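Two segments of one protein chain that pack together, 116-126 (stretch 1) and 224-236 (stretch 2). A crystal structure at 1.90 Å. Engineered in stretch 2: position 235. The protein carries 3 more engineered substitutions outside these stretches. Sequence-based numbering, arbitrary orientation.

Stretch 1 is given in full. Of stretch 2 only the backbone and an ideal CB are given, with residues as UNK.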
ATOM      1  N   LEU A 116      15.889  15.749 -11.899  1.00 19.91           N
ATOM      2  CA  LEU A 116      15.977  14.718 -10.863  1.00 22.27           C
ATOM      3  C   LEU A 116      16.495  13.382 -11.390  1.00 20.22           C
ATOM      4  O   LEU A 116      16.744  12.451 -10.620  1.00 20.25           O
ATOM      5  CB  LEU A 116      14.594  14.487 -10.228  1.00 17.14           C
ATOM      6  CG  LEU A 116      13.778  15.686  -9.738  1.00 20.29           C
ATOM      7  CD1 LEU A 116      12.331  15.278  -9.374  1.00 18.60           C
ATOM      8  CD2 LEU A 116      14.465  16.382  -8.567  1.00 22.12           C
ATOM      9  N   VAL A 117      16.641  13.266 -12.698  1.00 13.96           N
ATOM     10  CA  VAL A 117      16.932  11.957 -13.264  1.00 18.00           C
ATOM     11  C   VAL A 117      18.435  11.718 -13.453  1.00 17.79           C
ATOM     12  O   VAL A 117      19.091  12.413 -14.216  1.00 19.47           O
ATOM     13  CB  VAL A 117      16.210  11.766 -14.615  1.00 16.26           C
ATOM     14  CG1 VAL A 117      16.574  10.431 -15.216  1.00 15.84           C
ATOM     15  CG2 VAL A 117      14.715  11.858 -14.427  1.00 18.42           C
ATOM     16  N   VAL A 118      18.968  10.717 -12.762  1.00 18.61           N
ATOM     17  CA  VAL A 118      20.381  10.343 -12.879  1.00 18.57           C
ATOM     18  C   VAL A 118      20.680   9.652 -14.208  1.00 20.83           C
ATOM     19  O   VAL A 118      21.663   9.950 -14.896  1.00 18.32           O
ATOM     20  CB  VAL A 118      20.796   9.381 -11.744  1.00 20.59           C
ATOM     21  CG1 VAL A 118      22.265   8.988 -11.877  1.00 22.87           C
ATOM     22  CG2 VAL A 118      20.498   9.982 -10.396  1.00 23.03           C
ATOM     23  N   SER A 119      19.831   8.691 -14.541  1.00 18.59           N
ATOM     24  CA  SER A 119      20.023   7.901 -15.748  1.00 21.62           C
ATOM     25  C   SER A 119      18.707   7.314 -16.225  1.00 20.16           C
ATOM     26  O   SER A 119      17.717   7.259 -15.483  1.00 16.15           O
ATOM     27  CB  SER A 119      21.040   6.780 -15.508  1.00 20.76           C
ATOM     28  OG  SER A 119      20.566   5.917 -14.494  1.00 24.49           O
ATOM     29  N   THR A 120      18.721   6.884 -17.483  1.00 17.36           N
ATOM     30  CA  THR A 120      17.556   6.369 -18.162  1.00 17.67           C
ATOM     31  C   THR A 120      18.000   5.096 -18.855  1.00 20.54           C
ATOM     32  O   THR A 120      19.108   5.021 -19.392  1.00 16.67           O
ATOM     33  CB  THR A 120      16.998   7.381 -19.191  1.00 18.71           C
ATOM     34  OG1 THR A 120      16.617   8.588 -18.529  1.00 18.84           O
ATOM     35  CG2 THR A 120      15.794   6.811 -19.954  1.00 15.16           C
ATOM     36  N   ARG A 121      17.140   4.093 -18.837  1.00 19.45           N
ATOM     37  CA  ARG A 121      17.513   2.788 -19.348  1.00 21.48           C
ATOM     38  C   ARG A 121      16.272   2.116 -19.937  1.00 19.63           C
ATOM     39  O   ARG A 121      15.188   2.256 -19.388  1.00 22.44           O
ATOM     40  CB  ARG A 121      18.144   1.972 -18.201  1.00 25.35           C
ATOM     41  CG  ARG A 121      18.105   0.461 -18.330  1.00 28.29           C
ATOM     42  CD  ARG A 121      18.818  -0.198 -17.127  1.00 36.50           C
ATOM     43  NE  ARG A 121      18.769  -1.665 -17.141  1.00 42.29           N
ATOM     44  CZ  ARG A 121      17.667  -2.400 -16.968  1.00 47.43           C
ATOM     45  NH1 ARG A 121      16.495  -1.817 -16.743  1.00 43.32           N
ATOM     46  NH2 ARG A 121      17.740  -3.728 -16.997  1.00 48.64           N
ATOM     47  N   VAL A 122      16.408   1.445 -21.078  1.00 18.69           N
ATOM     48  CA  VAL A 122      15.324   0.597 -21.585  1.00 19.93           C
ATOM     49  C   VAL A 122      15.863  -0.815 -21.898  1.00 20.54           C
ATOM     50  O   VAL A 122      16.921  -0.990 -22.518  1.00 18.74           O
ATOM     51  CB  VAL A 122      14.630   1.195 -22.840  1.00 19.16           C
ATOM     52  CG1 VAL A 122      13.389   0.389 -23.195  1.00 18.21           C
ATOM     53  CG2 VAL A 122      14.230   2.643 -22.591  1.00 18.89           C
ATOM     54  N   ARG A 123      15.126  -1.810 -21.428  1.00 15.76           N
ATOM     55  CA  ARG A 123      15.534  -3.202 -21.516  1.00 21.23           C
ATOM     56  C   ARG A 123      14.469  -4.034 -22.217  1.00 16.38           C
ATOM     57  O   ARG A 123      13.274  -3.813 -22.012  1.00 18.06           O
ATOM     58  CB  ARG A 123      15.791  -3.762 -20.109  1.00 25.36           C
ATOM     59  CG  ARG A 123      16.082  -5.263 -20.056  1.00 30.18           C
ATOM     60  CD  ARG A 123      15.399  -5.920 -18.856  1.00 35.25           C
ATOM     61  NE  ARG A 123      14.030  -6.331 -19.173  1.00 34.91           N
ATOM     62  CZ  ARG A 123      13.084  -6.545 -18.265  1.00 31.45           C
ATOM     63  NH1 ARG A 123      13.345  -6.379 -16.974  1.00 29.91           N
ATOM     64  NH2 ARG A 123      11.866  -6.915 -18.652  1.00 32.59           N
ATOM     65  N   LEU A 124      14.904  -4.973 -23.055  1.00 17.21           N
ATOM     66  CA  LEU A 124      14.041  -6.032 -23.557  1.00 16.47           C
ATOM     67  C   LEU A 124      14.787  -7.369 -23.587  1.00 19.32           C
ATOM     68  O   LEU A 124      16.009  -7.426 -23.395  1.00 17.89           O
ATOM     69  CB  LEU A 124      13.494  -5.705 -24.951  1.00 16.27           C
ATOM     70  CG  LEU A 124      14.424  -5.334 -26.106  1.00 17.79           C
ATOM     71  CD1 LEU A 124      15.191  -6.529 -26.689  1.00 19.74           C
ATOM     72  CD2 LEU A 124      13.604  -4.624 -27.188  1.00 15.05           C
ATOM     73  N   GLY A 125      14.034  -8.425 -23.858  1.00 18.99           N
ATOM     74  CA  GLY A 125      14.569  -9.776 -23.909  1.00 17.18           C
ATOM     75  C   GLY A 125      13.969 -10.520 -25.093  1.00 17.48           C
ATOM     76  O   GLY A 125      12.910 -10.130 -25.601  1.00 14.10           O
ATOM     77  N   ARG A 126      14.653 -11.574 -25.550  1.00 13.79           N
ATOM     78  CA  ARG A 126      14.128 -12.436 -26.598  1.00 12.24           C
ATOM     79  C   ARG A 126      14.533 -13.885 -26.379  1.00 16.50           C
ATOM     80  O   ARG A 126      15.611 -14.175 -25.849  1.00 17.32           O
ATOM     81  CB  ARG A 126      14.618 -12.000 -27.984  1.00 17.40           C
ATOM     82  CG  ARG A 126      14.140 -10.622 -28.445  1.00 17.07           C
ATOM     83  CD  ARG A 126      12.641 -10.619 -28.725  1.00 15.10           C
ATOM     84  NE  ARG A 126      12.201  -9.415 -29.437  1.00 14.68           N
ATOM     85  CZ  ARG A 126      11.646  -8.362 -28.845  1.00 19.54           C
ATOM     86  NH1 ARG A 126      11.486  -8.356 -27.517  1.00 15.36           N
ATOM     87  NH2 ARG A 126      11.263  -7.312 -29.573  1.00 15.58           N
ATOM     88  N   UNK A 224      17.619 -15.905 -23.491  1.00 14.52           N
ATOM     89  CA  UNK A 224      18.615 -16.146 -24.515  1.00 14.69           C
ATOM     90  C   UNK A 224      19.383 -14.846 -24.753  1.00 17.20           C
ATOM     91  O   UNK A 224      20.629 -14.811 -24.730  1.00 15.88           O
ATOM     92  CB  UNK A 224      17.969 -16.656 -25.805  1.00 14.69           C
ATOM     93  N   UNK A 225      18.616 -13.784 -24.957  1.00 15.17           N
ATOM     94  CA  UNK A 225      19.153 -12.446 -25.163  1.00 12.85           C
ATOM     95  C   UNK A 225      18.455 -11.452 -24.252  1.00 19.79           C
ATOM     96  O   UNK A 225      17.224 -11.457 -24.145  1.00 17.70           O
ATOM     97  CB  UNK A 225      19.006 -12.023 -26.626  1.00 12.85           C
ATOM     98  N   UNK A 226      19.241 -10.613 -23.585  1.00 17.64           N
ATOM     99  CA  UNK A 226      18.701  -9.449 -22.905  1.00 18.18           C
ATOM    100  C   UNK A 226      19.431  -8.239 -23.474  1.00 16.28           C
ATOM    101  O   UNK A 226      20.663  -8.179 -23.446  1.00 21.04           O
ATOM    102  CB  UNK A 226      18.860  -9.549 -21.387  1.00 18.18           C
ATOM    103  N   UNK A 227      18.667  -7.314 -24.035  1.00 14.46           N
ATOM    104  CA  UNK A 227      19.224  -6.114 -24.651  1.00 16.28           C
ATOM    105  C   UNK A 227      18.862  -4.878 -23.830  1.00 20.27           C
ATOM    106  O   UNK A 227      17.691  -4.662 -23.454  1.00 22.38           O
ATOM    107  CB  UNK A 227      18.722  -5.965 -26.089  1.00 16.28           C
ATOM    108  N   UNK A 228      19.879  -4.072 -23.552  1.00 18.01           N
ATOM    109  CA  UNK A 228      19.781  -2.917 -22.671  1.00 17.30           C
ATOM    110  C   UNK A 228      20.446  -1.697 -23.304  1.00 20.30           C
ATOM    111  O   UNK A 228      21.621  -1.758 -23.683  1.00 20.94           O
ATOM    112  CB  UNK A 228      20.417  -3.225 -21.314  1.00 17.30           C
ATOM    113  N   UNK A 229      19.668  -0.625 -23.464  1.00 17.55           N
ATOM    114  CA  UNK A 229      20.174   0.698 -23.851  1.00 14.68           C
ATOM    115  C   UNK A 229      20.167   1.604 -22.610  1.00 17.79           C
ATOM    116  O   UNK A 229      19.226   1.568 -21.836  1.00 19.37           O
ATOM    117  CB  UNK A 229      19.333   1.304 -24.976  1.00 14.68           C
ATOM    118  N   UNK A 230      21.183   2.426 -22.426  1.00 15.53           N
ATOM    119  CA  UNK A 230      21.281   3.227 -21.246  1.00 19.42           C
ATOM    120  C   UNK A 230      22.206   4.431 -21.393  1.00 17.44           C
ATOM    121  O   UNK A 230      23.065   4.421 -22.177  1.00 20.38           O
ATOM    122  CB  UNK A 230      21.753   2.350 -20.085  1.00 19.42           C
ATOM    123  N   UNK A 231      21.962   5.445 -20.612  1.00 19.77           N
ATOM    124  CA  UNK A 231      22.841   6.624 -20.562  1.00 19.56           C
ATOM    125  C   UNK A 231      22.508   7.497 -19.362  1.00 21.44           C
ATOM    126  O   UNK A 231      21.411   7.433 -18.797  1.00 16.13           O
ATOM    127  CB  UNK A 231      22.722   7.441 -21.850  1.00 19.56           C
ATOM    128  N   UNK A 232      23.471   8.322 -18.974  1.00 22.28           N
ATOM    129  CA  UNK A 232      23.231   9.299 -17.927  1.00 19.98           C
ATOM    130  C   UNK A 232      22.204  10.301 -18.433  1.00 18.97           C
ATOM    131  O   UNK A 232      22.099  10.528 -19.643  1.00 21.46           O
ATOM    132  CB  UNK A 232      24.527   9.997 -17.510  1.00 19.98           C
ATOM    133  N   UNK A 233      21.418  10.866 -17.521  1.00 23.32           N
ATOM    134  CA  UNK A 233      20.435  11.873 -17.880  1.00 21.11           C
ATOM    135  C   UNK A 233      19.066  11.309 -18.204  1.00 21.04           C
ATOM    136  O   UNK A 233      18.769  10.140 -17.905  1.00 20.11           O
ATOM    137  CB  UNK A 233      20.943  12.678 -19.078  1.00 21.11           C
ATOM    138  N   UNK A 234      18.241  12.139 -18.835  1.00 17.83           N
ATOM    139  CA  UNK A 234      16.851  11.821 -19.082  1.00 18.74           C
ATOM    140  C   UNK A 234      16.431  11.714 -20.545  1.00 20.22           C
ATOM    141  O   UNK A 234      15.237  11.851 -20.854  1.00 16.97           O
ATOM    142  CB  UNK A 234      15.984  12.882 -18.402  1.00 18.74           C
ATOM    143  N   UNK A 235      17.391  11.463 -21.435  1.00 18.52           N
ATOM    144  CA  UNK A 235      17.105  11.332 -22.859  1.00 17.18           C
ATOM    145  C   UNK A 235      16.426  10.007 -23.224  1.00 18.19           C
ATOM    146  O   UNK A 235      17.029   9.163 -23.891  1.00 19.74           O
ATOM    147  CB  UNK A 235      18.405  11.474 -23.654  1.00 17.18           C
ATOM    148  N   UNK A 236      15.177   9.822 -22.792  1.00 14.98           N
ATOM    149  CA  UNK A 236      14.419   8.597 -23.097  1.00 14.54           C
ATOM    150  C   UNK A 236      14.300   8.352 -24.602  1.00 22.40           C
ATOM    151  O   UNK A 236      14.365   7.214 -25.062  1.00 19.97           O
ATOM    152  CB  UNK A 236      13.021   8.677 -22.480  1.00 14.54           C
TER

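Residues 225-232 run antiparallel to strand 119-126, and from 225 to 231 the CB atoms alternate between the two faces of the sheet.

Position 224 precedes the strand, its CB sideways. Many side chains would fit; His224 leads its ring away, and a water bridges its N to Arg126 O.

At 225 the CB joins the face of Leu124 and Arg126, suiting beta-branched or long aliphatic residues. Ile225 CD1 lies 4.3 Å from Arg126 CB.

Position 226 is opposite Gly125, which leaves room for a long chain to fold back; Arg123 nearby argues for an acid or a neutral chain. The deposited Arg226 is neither. Its CD packs 3.6 Å from Arg123 CD, its NH2 lies where a CB on 125 would clash, and the charges stay close, Arg123 NE 4.0 Å from Arg226 NH2.

At 227 an ideal CB sits 3.6 Å from Leu124 CD1, favoring a compact apolar residue. Val227 fits, and its N donates to Leu124 O at 2.7 Å.

The CB at 228 lies 4.8 Å from both Arg121 NE and Arg123 CB, suiting a branched apolar chain or a long one. Ile228 CG2 is 3.6 Å from Arg121 NE and CG1 3.9 Å from Arg123 CG.

Position 229 forms two backbone hydrogen bonds with Val122. Small polar or beta-branched residues would serve; Ser229 OG bonds elsewhere in the structure.

At 230 the CB stands beside Arg121; an acid or a flexible chain could follow it. Met230 keeps its CB 4.1 Å from Arg121 CB, then leads away.

Position 231 shares the face of Thr120 with few close neighbors, so polar chains are plausible. Gln231 O accepts from Thr120 N at 3.0 Å, Gln231 N donates to Thr120 O at 3.1 Å, and OE1 bonds elsewhere. Position 232 points away overall, suiting a hydrophilic or charged chain; Lys232 CA makes a CA-H...O contact with Val118 O at 3.5 Å.

At 233, phi/psi of 91/-165 would jam a CB against the preceding carbonyl, calling for glycine. Gly233 N donates to Val118 O at 2.8 Å, and its O accepts from Thr120 OG1 at 2.7 Å.

Position 234 would carry a CB 4.0 Å from Val117 CB, so small residues suit; Gly234 CA lies 3.3 Å from Thr120 OG1, and its O accepts from the N of 236. Position 235 is a helix N-cap, where Ser, Thr, Asn or Asp commonly suit; it holds the engineered Gly235.

Position 236 approaches Thr120, wanting an aliphatic reach. Leu236 CD1 lies 3.9 Å from Thr120 CG2 and 4.0 Å from Val122 CG2.

Stretch 2, residues 224-236: HIRVISMQKGGGL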
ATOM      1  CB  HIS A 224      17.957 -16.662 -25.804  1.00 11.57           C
ATOM      2  CG  HIS A 224      17.440 -18.066 -25.672  1.00 13.06           C
ATOM      3  ND1 HIS A 224      16.648 -18.669 -26.621  1.00 14.80           N
ATOM      4  CD2 HIS A 224      17.596 -18.980 -24.682  1.00 14.23           C
ATOM      5  CE1 HIS A 224      16.354 -19.899 -26.237  1.00 15.04           C
ATOM      6  NE2 HIS A 224      16.927 -20.118 -25.065  1.00 13.66           N
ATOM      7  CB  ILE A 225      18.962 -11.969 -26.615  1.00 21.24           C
ATOM      8  CG1 ILE A 225      19.166 -13.126 -27.599  1.00 25.04           C
ATOM      9  CG2 ILE A 225      19.887 -10.815 -26.898  1.00 24.60           C
ATOM     10  CD1 ILE A 225      18.753 -12.825 -29.041  1.00 26.10           C
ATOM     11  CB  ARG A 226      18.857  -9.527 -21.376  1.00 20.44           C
ATOM     12  CG  ARG A 226      18.020  -8.447 -20.693  1.00 27.64           C
ATOM     13  CD  ARG A 226      17.847  -8.605 -19.178  1.00 27.70           C
ATOM     14  NE  ARG A 226      17.258  -9.868 -18.704  1.00 29.18           N
ATOM     15  CZ  ARG A 226      16.128 -10.441 -19.135  1.00 37.34           C
ATOM     16  NH1 ARG A 226      15.732 -11.576 -18.571  1.00 39.83           N
ATOM     17  NH2 ARG A 226      15.396  -9.930 -20.124  1.00 30.04           N
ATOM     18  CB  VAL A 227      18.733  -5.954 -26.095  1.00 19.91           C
ATOM     19  CG1 VAL A 227      19.567  -4.907 -26.827  1.00 18.86           C
ATOM     20  CG2 VAL A 227      18.802  -7.295 -26.824  1.00 17.57           C
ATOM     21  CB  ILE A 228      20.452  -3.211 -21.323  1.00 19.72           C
ATOM     22  CG1 ILE A 228      19.887  -4.515 -20.736  1.00 20.91           C
ATOM     23  CG2 ILE A 228      20.318  -2.022 -20.369  1.00 21.63           C
ATOM     24  CD1 ILE A 228      20.754  -5.148 -19.696  1.00 26.71           C
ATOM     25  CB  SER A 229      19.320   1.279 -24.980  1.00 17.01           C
ATOM     26  OG  SER A 229      19.788   2.557 -25.386  1.00 19.49           O
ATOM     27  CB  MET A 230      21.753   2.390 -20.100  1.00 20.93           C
ATOM     28  CG  MET A 230      23.180   1.955 -20.185  1.00 20.18           C
ATOM     29  SD  MET A 230      23.477   0.633 -21.319  1.00 65.67           S
ATOM     30  CE  MET A 230      25.011  -0.058 -20.744  1.00 46.10           C
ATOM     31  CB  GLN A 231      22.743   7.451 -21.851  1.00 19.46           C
ATOM     32  CG  GLN A 231      21.378   8.062 -22.077  1.00 21.57           C
ATOM     33  CD  GLN A 231      21.173   8.533 -23.509  1.00 23.29           C
ATOM     34  OE1 GLN A 231      21.570   7.859 -24.460  1.00 26.04           O
ATOM     35  NE2 GLN A 231      20.554   9.702 -23.665  1.00 22.65           N
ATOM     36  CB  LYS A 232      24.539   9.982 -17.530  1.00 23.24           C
ATOM     37  CG  LYS A 232      25.330   9.201 -16.483  1.00 29.02           C
ATOM     38  CD  LYS A 232      26.763   9.715 -16.370  1.00 46.44           C
ATOM     39  CE  LYS A 232      27.684   8.691 -15.716  1.00 49.09           C
ATOM     40  NZ  LYS A 232      27.348   8.468 -14.283  1.00 45.82           N
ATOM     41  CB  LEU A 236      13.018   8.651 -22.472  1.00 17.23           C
ATOM     42  CG  LEU A 236      12.068   7.487 -22.801  1.00 15.85           C
ATOM     43  CD1 LEU A 236      12.582   6.216 -22.172  1.00 18.20           C
ATOM     44  CD2 LEU A 236      10.642   7.756 -22.338  1.00 16.83           C
TER
HETATM   45  O   HOH W   1      14.596 -16.088 -23.515  1.00 19.92           O
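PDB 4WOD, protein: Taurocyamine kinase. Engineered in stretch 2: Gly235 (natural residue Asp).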